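ATP/GTP-binding site-containing protein A (Brucella abortus, PDB 6NTR) probably acts in the periplasm to maintain cell envelope integrity, through a beta-barrel-like domain whose molecular activity is not established. Local coordinates at residues Asp78-Asn83 against Arg96-Leu101; Thr70-Asp75 against Gln124-His129; Asp173-Val178 against Thr219-Met224. All coordinates share one frame; numbering follows the deposited sequence.

Interaction 1 (Asp78-Asn83 against Arg96-Leu101); sequences DFRFVN and RGDAKL
Phe-81 O is gripped twice: Gly-97 N donates to it at 3.0 Å, nearly along the C=O axis and almost straight (163°), and Arg-96 CA, 3.4 Å from the same oxygen, turns a C-H to it. The setting is an antiparallel beta hairpin of strands 78-87 and 90-102 in the barrel-like fold. Between 78-83 and 96-101 the hydrogen-bonded pairs are Phe-81 with Gly-97 and Phe-79 with Ala-99; Ala-99 N reaches Phe-79 O at 3.2 Å, while the bonds from Phe-79 N and Phe-81 N are weak. On the face bearing Phe-79 and Ala-99, the Phe-81 ring folds across the strand over Gly-97. Its CG lies between backbone N and carbonyl carbon (chi1 58°), which lays the ring face on the glycine backbone, Gly-97 CA being 4.0 Å from the Phe-81 ring centroid in a CH-pi contact. On the other face Val-82 CG1 sits 3.8 Å above the centre of the Arg-96 guanidinium, which also pairs with Glu-94. There too the carboxylates of Asp-78 and Asp-98 are crowded together without a hydrogen bond between them, which may raise the pKa of one: Asp-78 OD1 lies 3.1 Å from Asp-98 OD2.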
loop_
_atom_site.group_PDB
_atom_site.type_symbol
_atom_site.label_atom_id
_atom_site.label_comp_id
_atom_site.label_asym_id
_atom_site.label_seq_id
_atom_site.Cartn_x
_atom_site.Cartn_y
_atom_site.Cartn_z
ATOM N N ASP A 78 -6.840 -8.094 -14.914
ATOM C CA ASP A 78 -7.931 -8.272 -13.981
ATOM C C ASP A 78 -7.430 -8.031 -12.564
ATOM O O ASP A 78 -6.241 -8.186 -12.277
ATOM C CB ASP A 78 -8.526 -9.665 -14.104
ATOM C CG ASP A 78 -9.744 -9.845 -13.234
ATOM O OD1 ASP A 78 -10.663 -8.997 -13.325
ATOM O OD2 ASP A 78 -9.755 -10.798 -12.422
ATOM N N PHE A 79 -8.353 -7.655 -11.679
ATOM C CA PHE A 79 -7.999 -7.284 -10.311
ATOM C C PHE A 79 -9.224 -7.501 -9.432
ATOM O O PHE A 79 -10.185 -6.733 -9.518
ATOM C CB PHE A 79 -7.522 -5.832 -10.264
ATOM C CG PHE A 79 -7.004 -5.394 -8.933
ATOM C CD1 PHE A 79 -5.980 -6.069 -8.313
ATOM C CD2 PHE A 79 -7.514 -4.267 -8.323
ATOM C CE1 PHE A 79 -5.490 -5.648 -7.097
ATOM C CE2 PHE A 79 -7.031 -3.842 -7.112
ATOM C CZ PHE A 79 -6.017 -4.537 -6.497
ATOM N N ARG A 80 -9.206 -8.558 -8.623
ATOM C CA ARG A 80 -10.279 -8.846 -7.680
ATOM C C ARG A 80 -9.910 -8.296 -6.305
ATOM O O ARG A 80 -8.767 -8.431 -5.866
ATOM C CB ARG A 80 -10.547 -10.353 -7.588
ATOM C CG ARG A 80 -11.223 -10.975 -8.816
ATOM C CD ARG A 80 -11.637 -12.443 -8.582
ATOM N NE ARG A 80 -10.664 -13.402 -9.106
ATOM C CZ ARG A 80 -10.725 -13.936 -10.320
ATOM N NH1 ARG A 80 -11.713 -13.604 -11.138
ATOM N NH2 ARG A 80 -9.802 -14.803 -10.715
ATOM N N PHE A 81 -10.883 -7.691 -5.621
ATOM C CA PHE A 81 -10.606 -7.008 -4.349
ATOM C C PHE A 81 -11.754 -7.047 -3.324
ATOM O O PHE A 81 -12.922 -6.885 -3.686
ATOM C CB PHE A 81 -10.211 -5.539 -4.614
ATOM C CG PHE A 81 -11.243 -4.741 -5.369
ATOM C CD1 PHE A 81 -12.228 -4.032 -4.698
ATOM C CD2 PHE A 81 -11.199 -4.675 -6.746
ATOM C CE1 PHE A 81 -13.150 -3.296 -5.389
ATOM C CE2 PHE A 81 -12.125 -3.946 -7.438
ATOM C CZ PHE A 81 -13.100 -3.255 -6.762
ATOM N N VAL A 82 -11.396 -7.216 -2.036
ATOM C CA VAL A 82 -12.325 -7.186 -0.895
ATOM C C VAL A 82 -11.750 -6.299 0.211
ATOM O O VAL A 82 -10.630 -6.533 0.675
ATOM C CB VAL A 82 -12.614 -8.595 -0.304
ATOM C CG1 VAL A 82 -13.734 -8.553 0.742
ATOM C CG2 VAL A 82 -12.983 -9.611 -1.354
ATOM N N ASN A 83 -12.546 -5.345 0.692
ATOM C CA ASN A 83 -12.123 -4.442 1.759
ATOM C C ASN A 83 -13.065 -4.532 2.940
ATOM O O ASN A 83 -14.191 -4.038 2.862
ATOM C CB ASN A 83 -12.073 -2.993 1.285
ATOM C CG ASN A 83 -10.708 -2.585 0.864
ATOM O OD1 ASN A 83 -9.723 -3.251 1.169
ATOM N ND2 ASN A 83 -10.626 -1.452 0.209
ATOM N N ARG A 96 -16.159 -4.465 -1.940
ATOM C CA ARG A 96 -15.900 -5.695 -2.661
ATOM C C ARG A 96 -16.288 -5.472 -4.106
ATOM O O ARG A 96 -17.394 -5.007 -4.378
ATOM C CB ARG A 96 -16.705 -6.849 -2.060
ATOM C CG ARG A 96 -16.337 -8.258 -2.558
ATOM C CD ARG A 96 -17.464 -9.213 -2.197
ATOM N NE ARG A 96 -17.601 -9.363 -0.758
ATOM C CZ ARG A 96 -17.008 -10.310 -0.040
ATOM N NH1 ARG A 96 -16.301 -11.274 -0.624
ATOM N NH2 ARG A 96 -17.189 -10.324 1.273
ATOM N N GLY A 97 -15.397 -5.803 -5.029
ATOM C CA GLY A 97 -15.757 -5.672 -6.424
ATOM C C GLY A 97 -14.706 -6.234 -7.353
ATOM O O GLY A 97 -13.840 -7.019 -6.961
ATOM N N ASP A 98 -14.825 -5.830 -8.611
ATOM C CA ASP A 98 -13.910 -6.248 -9.651
ATOM C C ASP A 98 -13.566 -5.078 -10.556
ATOM O O ASP A 98 -14.307 -4.099 -10.656
ATOM C CB ASP A 98 -14.497 -7.372 -10.488
ATOM C CG ASP A 98 -13.447 -8.057 -11.326
ATOM O OD1 ASP A 98 -12.617 -8.776 -10.734
ATOM O OD2 ASP A 98 -13.424 -7.847 -12.563
ATOM N N ALA A 99 -12.426 -5.200 -11.227
ATOM C CA ALA A 99 -12.054 -4.253 -12.265
ATOM C C ALA A 99 -11.280 -4.983 -13.353
ATOM O O ALA A 99 -10.553 -5.943 -13.082
ATOM C CB ALA A 99 -11.218 -3.103 -11.706
ATOM N N LYS A 100 -11.428 -4.538 -14.591
ATOM C CA LYS A 100 -10.726 -5.169 -15.696
ATOM C C LYS A 100 -10.110 -4.141 -16.617
ATOM O O LYS A 100 -10.635 -3.048 -16.774
ATOM C CB LYS A 100 -11.690 -6.036 -16.505
ATOM C CG LYS A 100 -11.023 -6.922 -17.540
ATOM C CD LYS A 100 -12.040 -7.471 -18.524
ATOM C CE LYS A 100 -11.384 -8.114 -19.735
ATOM N NZ LYS A 100 -9.991 -8.552 -19.469
ATOM N N LEU A 101 -8.995 -4.498 -17.231
ATOM C CA LEU A 101 -8.382 -3.590 -18.164
ATOM C C LEU A 101 -8.751 -4.053 -19.561
ATOM O O LEU A 101 -8.165 -4.980 -20.097
ATOM C CB LEU A 101 -6.864 -3.550 -17.996
ATOM C CG LEU A 101 -6.260 -2.769 -16.822
ATOM C CD1 LEU A 101 -4.748 -2.729 -16.901
ATOM C CD2 LEU A 101 -6.840 -1.381 -16.651
#

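Interaction 2 (Thr70-Asp75 against Gln124-His129); sequences TFEDAD and QFPTRH
Strand 62-72 ends at Glu-72 and the chain turns away through 73-75, while helix 126-138 presents its first turn to the strand end, with Glu-72 CA 7.2 Å from Thr-127 CA. The bridging side chain is Glu-72. With CG anti to the backbone N (chi1 -179°) and the chain extended beyond it, the carboxylate is carried straight to the helix start. Glu-72 OE1 accepts from Thr-127 N at 2.7 Å on its syn lone pair, with an angle of 153°. Glu-72 OE2 accepts weakly from the next N-H, Arg-128 N, at 3.2 Å. Thr-127 CB lies against the same carboxylate, nearly equidistant from the two oxygens and 3.4 Å from Glu-72 CD. Phe-125, at the N-cap position, brings CB to 3.6 Å from Glu-72 OE1, while its ring turns from the glutamate to stack on Phe-79 and to touch Ala-99 and Leu-101 of strand 90-102. Its carbonyl opens the helix, receiving His-129 N at 2.9 Å from Phe-125 O. On the outer side, exposed Arg-128 bends at chi2 and chi3 and brings its guanidinium up to the 73-75 turn, close to Asp-75 O; the model is too tight there for a bond to be read from it. In that turn Ala-74 N meets Asp-73 OD1 from above the carboxylate plane, in a very short bond of 2.5 Å. The contact thus fastens the end of a barrel strand to the N terminus of the helix. Because the carboxylate of buried Glu-72 receives two N-H groups there, the partial positive charge of the helix start would probably stabilise its ionised form.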
loop_
_atom_site.group_PDB
_atom_site.type_symbol
_atom_site.label_atom_id
_atom_site.label_comp_id
_atom_site.label_asym_id
_atom_site.label_seq_id
_atom_site.Cartn_x
_atom_site.Cartn_y
_atom_site.Cartn_z
ATOM N N THR A 70 -6.682 -9.286 -2.143
ATOM C CA THR A 70 -6.777 -9.013 -3.576
ATOM C C THR A 70 -6.181 -10.151 -4.389
ATOM O O THR A 70 -5.403 -10.963 -3.887
ATOM C CB THR A 70 -6.075 -7.700 -3.990
ATOM O OG1 THR A 70 -4.655 -7.911 -4.048
ATOM C CG2 THR A 70 -6.404 -6.569 -3.025
ATOM N N PHE A 71 -6.562 -10.192 -5.663
ATOM C CA PHE A 71 -5.917 -11.048 -6.650
ATOM C C PHE A 71 -5.790 -10.258 -7.938
ATOM O O PHE A 71 -6.748 -9.607 -8.368
ATOM C CB PHE A 71 -6.700 -12.351 -6.901
ATOM C CG PHE A 71 -6.038 -13.294 -7.895
ATOM C CD1 PHE A 71 -5.064 -14.187 -7.482
ATOM C CD2 PHE A 71 -6.396 -13.287 -9.234
ATOM C CE1 PHE A 71 -4.460 -15.041 -8.384
ATOM C CE2 PHE A 71 -5.790 -14.139 -10.133
ATOM C CZ PHE A 71 -4.822 -15.013 -9.708
ATOM N N GLU A 72 -4.607 -10.315 -8.541
ATOM C CA GLU A 72 -4.310 -9.656 -9.799
ATOM C C GLU A 72 -3.839 -10.699 -10.794
ATOM O O GLU A 72 -3.050 -11.581 -10.448
ATOM C CB GLU A 72 -3.234 -8.574 -9.601
ATOM C CG GLU A 72 -2.847 -7.780 -10.830
ATOM C CD GLU A 72 -1.791 -6.756 -10.515
ATOM O OE1 GLU A 72 -1.834 -6.207 -9.397
ATOM O OE2 GLU A 72 -0.899 -6.546 -11.362
ATOM N N ASP A 73 -4.324 -10.599 -12.023
ATOM C CA ASP A 73 -4.033 -11.658 -12.966
ATOM C C ASP A 73 -2.685 -11.466 -13.643
ATOM O O ASP A 73 -2.167 -10.354 -13.767
ATOM C CB ASP A 73 -5.099 -11.764 -14.034
ATOM C CG ASP A 73 -5.163 -13.140 -14.597
ATOM O OD1 ASP A 73 -4.156 -13.573 -15.188
ATOM O OD2 ASP A 73 -6.198 -13.803 -14.422
ATOM N N ALA A 74 -2.143 -12.589 -14.115
ATOM C CA ALA A 74 -0.800 -12.633 -14.680
ATOM C C ALA A 74 -0.587 -11.542 -15.718
ATOM O O ALA A 74 0.326 -10.720 -15.598
ATOM C CB ALA A 74 -0.564 -14.012 -15.290
ATOM N N ASP A 75 -1.429 -11.521 -16.751
ATOM C CA ASP A 75 -1.360 -10.455 -17.737
ATOM C C ASP A 75 -1.517 -9.073 -17.115
ATOM O O ASP A 75 -1.139 -8.080 -17.742
ATOM C CB ASP A 75 -2.429 -10.659 -18.804
ATOM C CG ASP A 75 -3.783 -10.918 -18.212
ATOM O OD1 ASP A 75 -3.835 -11.322 -17.040
ATOM O OD2 ASP A 75 -4.799 -10.711 -18.906
ATOM N N GLN A 124 -3.340 1.033 -14.351
ATOM C CA GLN A 124 -2.613 -0.168 -13.976
ATOM C C GLN A 124 -3.004 -0.571 -12.551
ATOM O O GLN A 124 -3.693 0.158 -11.868
ATOM C CB GLN A 124 -1.109 -0.035 -14.165
ATOM C CG GLN A 124 -0.449 1.039 -13.340
ATOM C CD GLN A 124 1.047 0.895 -13.305
ATOM O OE1 GLN A 124 1.598 -0.079 -13.785
ATOM N NE2 GLN A 124 1.710 1.866 -12.726
ATOM N N PHE A 125 -2.607 -1.757 -12.143
ATOM C CA PHE A 125 -2.952 -2.238 -10.831
ATOM C C PHE A 125 -1.717 -2.358 -9.983
ATOM O O PHE A 125 -0.624 -2.281 -10.470
ATOM C CB PHE A 125 -3.797 -3.518 -10.893
ATOM C CG PHE A 125 -5.081 -3.361 -11.645
ATOM C CD1 PHE A 125 -5.989 -2.432 -11.281
ATOM C CD2 PHE A 125 -5.343 -4.124 -12.733
ATOM C CE1 PHE A 125 -7.156 -2.268 -11.973
ATOM C CE2 PHE A 125 -6.505 -3.973 -13.430
ATOM C CZ PHE A 125 -7.414 -3.041 -13.053
ATOM N N PRO A 126 -1.900 -2.648 -8.696
ATOM C CA PRO A 126 -0.785 -2.610 -7.757
ATOM C C PRO A 126 0.409 -3.472 -8.063
ATOM O O PRO A 126 1.507 -2.984 -7.857
ATOM C CB PRO A 126 -1.426 -3.082 -6.458
ATOM C CG PRO A 126 -2.823 -2.610 -6.563
ATOM C CD PRO A 126 -3.192 -2.753 -8.005
ATOM N N THR A 127 0.253 -4.705 -8.493
ATOM C CA THR A 127 1.454 -5.444 -8.797
ATOM C C THR A 127 2.214 -4.873 -9.991
ATOM O O THR A 127 3.423 -4.824 -9.964
ATOM C CB THR A 127 1.231 -6.942 -8.915
ATOM O OG1 THR A 127 0.857 -7.440 -7.632
ATOM C CG2 THR A 127 2.509 -7.612 -9.324
ATOM N N ARG A 128 1.505 -4.469 -11.041
ATOM C CA ARG A 128 2.166 -3.920 -12.213
ATOM C C ARG A 128 2.876 -2.628 -11.862
ATOM O O ARG A 128 4.042 -2.470 -12.150
ATOM C CB ARG A 128 1.154 -3.663 -13.315
ATOM C CG ARG A 128 1.690 -3.880 -14.712
ATOM C CD ARG A 128 1.519 -5.325 -15.130
ATOM N NE ARG A 128 1.208 -5.458 -16.544
ATOM C CZ ARG A 128 1.206 -6.608 -17.199
ATOM N NH1 ARG A 128 1.491 -7.732 -16.571
ATOM N NH2 ARG A 128 0.917 -6.630 -18.484
ATOM N N HIS A 129 2.171 -1.745 -11.167
ATOM C CA HIS A 129 2.733 -0.495 -10.680
ATOM C C HIS A 129 3.967 -0.733 -9.825
ATOM O O HIS A 129 4.961 -0.008 -9.937
ATOM C CB HIS A 129 1.655 0.233 -9.893
ATOM C CG HIS A 129 2.025 1.613 -9.450
ATOM N ND1 HIS A 129 3.016 1.863 -8.528
ATOM C CD2 HIS A 129 1.479 2.817 -9.748
ATOM C CE1 HIS A 129 3.088 3.164 -8.301
ATOM N NE2 HIS A 129 2.163 3.764 -9.026
#

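Interaction 3 (Asp173-Val178 against Thr219-Met224); sequences DDETKV and TRDMTM. Unlike the reference sequence in segment 219-224: Met-222 (reference Leu). With EDO (1,2-ethanediol), chain G.
Salt bridges come first. Arg-220 leaves strand 219-220 with its chain extended from CG to NE and delivers NH1 to two acids at the start of helix 174-179. Asp-173 meets it tip to tip: Asp-173 OD2 stands 2.9 Å from Arg-220 NH1, the two flat groups turned 58° apart. The Glu-175 chain crosses Arg-220 obliquely and puts OE1 at the guanidinium edge, its carboxylate turned 82° to that plane; Arg-220 NH1 donates to Glu-175 OE1 at 3.2 Å in a nearly straight bond (171°), in the guanidinium plane and on the anti lone pair. Asp-173, Glu-175 and Arg-220 thereby form a salt-bridge network, and Arg-220 NE is taken up by Tyr-214 OH.

Hydrogen bonds from backbone N-H groups to the same carboxylates reinforce it. Asp-221 N donates to the syn lone pair of Glu-175 OE2 at 2.8 Å, where the chain turns a corner with positive phi; Leu-235 N bonds to that same oxygen, which ties in strand 229-240. At the N-cap, Asp-173 OD1 accepts from Thr-176 N at 3.2 Å, and Thr-176 OG1 donates to Asp-173 O at 2.5 Å.

Van der Waals contact adds Glu-175 CB, 3.9 Å from Arg-220 CD, and Thr-176 CG2 over one guanidinium face, toward its rim. At the start of 219-224, Thr-219 N donates at 3.1 Å to O1 of a 1,2-ethanediol, probably from the crystallisation liquor, which also bonds Tyr-12 OH.

The Arg-220 guanidinium and Glu-175 carboxylate together join the helix N terminus to strand 219-220 and the corner at Asp-221. The nearby acid Asp-221 would work against ionisation, but the charge of Arg-220 and the N-H donors probably outweigh it and keep Asp-173 and Glu-175 ionised.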
loop_
_atom_site.group_PDB
_atom_site.type_symbol
_atom_site.label_atom_id
_atom_site.label_comp_id
_atom_site.label_asym_id
_atom_site.label_seq_id
_atom_site.Cartn_x
_atom_site.Cartn_y
_atom_site.Cartn_z
ATOM N N ASP A 173 20.269 -2.119 9.984
ATOM C CA ASP A 173 19.496 -1.543 11.068
ATOM C C ASP A 173 18.726 -2.648 11.767
ATOM O O ASP A 173 18.949 -3.821 11.507
ATOM C CB ASP A 173 18.580 -0.418 10.585
ATOM C CG ASP A 173 17.570 -0.876 9.568
ATOM O OD1 ASP A 173 17.759 -1.951 8.994
ATOM O OD2 ASP A 173 16.592 -0.152 9.334
ATOM N N ASP A 174 17.845 -2.280 12.677
ATOM C CA ASP A 174 17.083 -3.276 13.391
ATOM C C ASP A 174 16.273 -4.114 12.409
ATOM O O ASP A 174 16.143 -5.310 12.574
ATOM C CB ASP A 174 16.161 -2.610 14.404
ATOM C CG ASP A 174 16.906 -2.073 15.600
ATOM O OD1 ASP A 174 18.087 -2.410 15.761
ATOM O OD2 ASP A 174 16.313 -1.313 16.382
ATOM N N GLU A 175 15.731 -3.486 11.386
ATOM C CA GLU A 175 14.942 -4.194 10.408
ATOM C C GLU A 175 15.735 -5.275 9.692
ATOM O O GLU A 175 15.224 -6.352 9.431
ATOM C CB GLU A 175 14.335 -3.221 9.413
ATOM C CG GLU A 175 13.222 -2.375 9.990
ATOM C CD GLU A 175 12.514 -1.565 8.935
ATOM O OE1 GLU A 175 13.196 -0.995 8.085
ATOM O OE2 GLU A 175 11.282 -1.503 8.936
ATOM N N THR A 176 16.986 -4.993 9.373
ATOM C CA THR A 176 17.811 -5.957 8.670
ATOM C C THR A 176 18.065 -7.247 9.428
ATOM O O THR A 176 18.080 -8.310 8.831
ATOM C CB THR A 176 19.184 -5.389 8.282
ATOM O OG1 THR A 176 19.860 -4.933 9.453
ATOM C CG2 THR A 176 19.037 -4.268 7.297
ATOM N N LYS A 177 18.271 -7.164 10.735
ATOM C CA LYS A 177 18.573 -8.366 11.485
ATOM C C LYS A 177 17.459 -9.394 11.392
ATOM O O LYS A 177 17.731 -10.575 11.273
ATOM C CB LYS A 177 18.967 -8.069 12.939
ATOM C CG LYS A 177 18.138 -7.032 13.667
ATOM C CD LYS A 177 18.709 -6.766 15.050
ATOM C CE LYS A 177 17.746 -5.959 15.904
ATOM N NZ LYS A 177 18.035 -6.041 17.362
ATOM N N VAL A 178 16.232 -8.908 11.399
ATOM C CA VAL A 178 15.032 -9.717 11.319
ATOM C C VAL A 178 14.901 -10.510 10.013
ATOM O O VAL A 178 14.447 -11.643 10.014
ATOM C CB VAL A 178 13.815 -8.784 11.562
ATOM C CG1 VAL A 178 12.528 -9.244 10.899
ATOM C CG2 VAL A 178 13.620 -8.560 13.044
ATOM N N THR A 219 9.609 -4.369 1.246
ATOM C CA THR A 219 9.756 -2.986 1.662
ATOM C C THR A 219 9.845 -2.943 3.172
ATOM O O THR A 219 9.382 -3.850 3.856
ATOM C CB THR A 219 8.586 -2.108 1.242
ATOM O OG1 THR A 219 7.479 -2.378 2.096
ATOM C CG2 THR A 219 8.183 -2.399 -0.145
ATOM N N ARG A 220 10.415 -1.864 3.694
ATOM C CA ARG A 220 10.584 -1.708 5.131
ATOM C C ARG A 220 10.652 -0.227 5.441
ATOM O O ARG A 220 10.467 0.613 4.562
ATOM C CB ARG A 220 11.827 -2.437 5.621
ATOM C CG ARG A 220 13.116 -1.945 5.012
ATOM C CD ARG A 220 14.271 -2.733 5.589
ATOM N NE ARG A 220 15.564 -2.369 5.032
ATOM C CZ ARG A 220 16.326 -1.388 5.500
ATOM N NH1 ARG A 220 15.920 -0.660 6.535
ATOM N NH2 ARG A 220 17.500 -1.139 4.938
ATOM N N ASP A 221 10.881 0.118 6.693
ATOM C CA ASP A 221 11.081 1.506 7.091
ATOM C C ASP A 221 10.017 2.424 6.564
ATOM O O ASP A 221 10.313 3.475 6.059
ATOM C CB ASP A 221 12.457 2.005 6.651
ATOM C CG ASP A 221 12.986 3.130 7.511
ATOM O OD1 ASP A 221 12.207 3.852 8.137
ATOM O OD2 ASP A 221 14.202 3.298 7.551
HETATM N N MSE A 222 8.778 2.014 6.651
HETATM C CA MSE A 222 7.685 2.804 6.153
HETATM C C MSE A 222 7.329 3.972 6.980
HETATM O O MSE A 222 7.555 3.976 8.180
HETATM C CB MSE A 222 6.409 1.993 6.075
HETATM C CG MSE A 222 6.613 0.544 6.462
HETATM SE SE MSE A 222 5.776 -0.379 5.003
HETATM C CE MSE A 222 4.022 0.454 5.187
ATOM N N THR A 223 6.850 5.008 6.330
ATOM C CA THR A 223 6.344 6.161 7.012
ATOM C C THR A 223 5.150 6.583 6.199
ATOM O O THR A 223 5.249 6.753 5.014
ATOM C CB THR A 223 7.372 7.292 7.087
ATOM O OG1 THR A 223 8.419 6.918 7.974
ATOM C CG2 THR A 223 6.732 8.539 7.600
HETATM N N MSE A 224 4.019 6.781 6.846
HETATM C CA MSE A 224 2.845 7.170 6.130
HETATM C C MSE A 224 2.391 8.501 6.587
HETATM O O MSE A 224 2.063 8.649 7.755
HETATM C CB MSE A 224 1.803 6.089 6.357
HETATM C CG MSE A 224 2.401 4.824 5.787
HETATM SE SE MSE A 224 1.771 3.197 6.648
HETATM C CE MSE A 224 0.056 3.209 5.714
HETATM C C1 EDO G . 6.597 -5.588 1.087
HETATM O O1 EDO G . 7.050 -5.751 2.437
HETATM C C2 EDO G . 5.513 -4.532 1.053
HETATM O O2 EDO G . 5.181 -4.324 -0.318
#

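How the interactions relate
Following the chain from the N terminus, segment 70-75 opens interaction 2, and strands 78-87 and 90-102 then form the hairpin of interaction 1, which closes the short turn between them. Only after two further strands does segment 124-129 return to close interaction 2, so interaction 1 is nested within its loop. The two touch directly, Arg-80 N meeting Phe-71 O at 2.7 Å and Asp-73 N meeting Asp-78 O at 3.1 Å in probable hydrogen bonds. Interaction 3 follows in series, closing a separate loop from 173-178 to 219-224 and tying helix 174-179 to the barrel wall. Its centre lies about 30 Å from that of interaction 1, across the chain's centre, and about 25 Å from that of interaction 2.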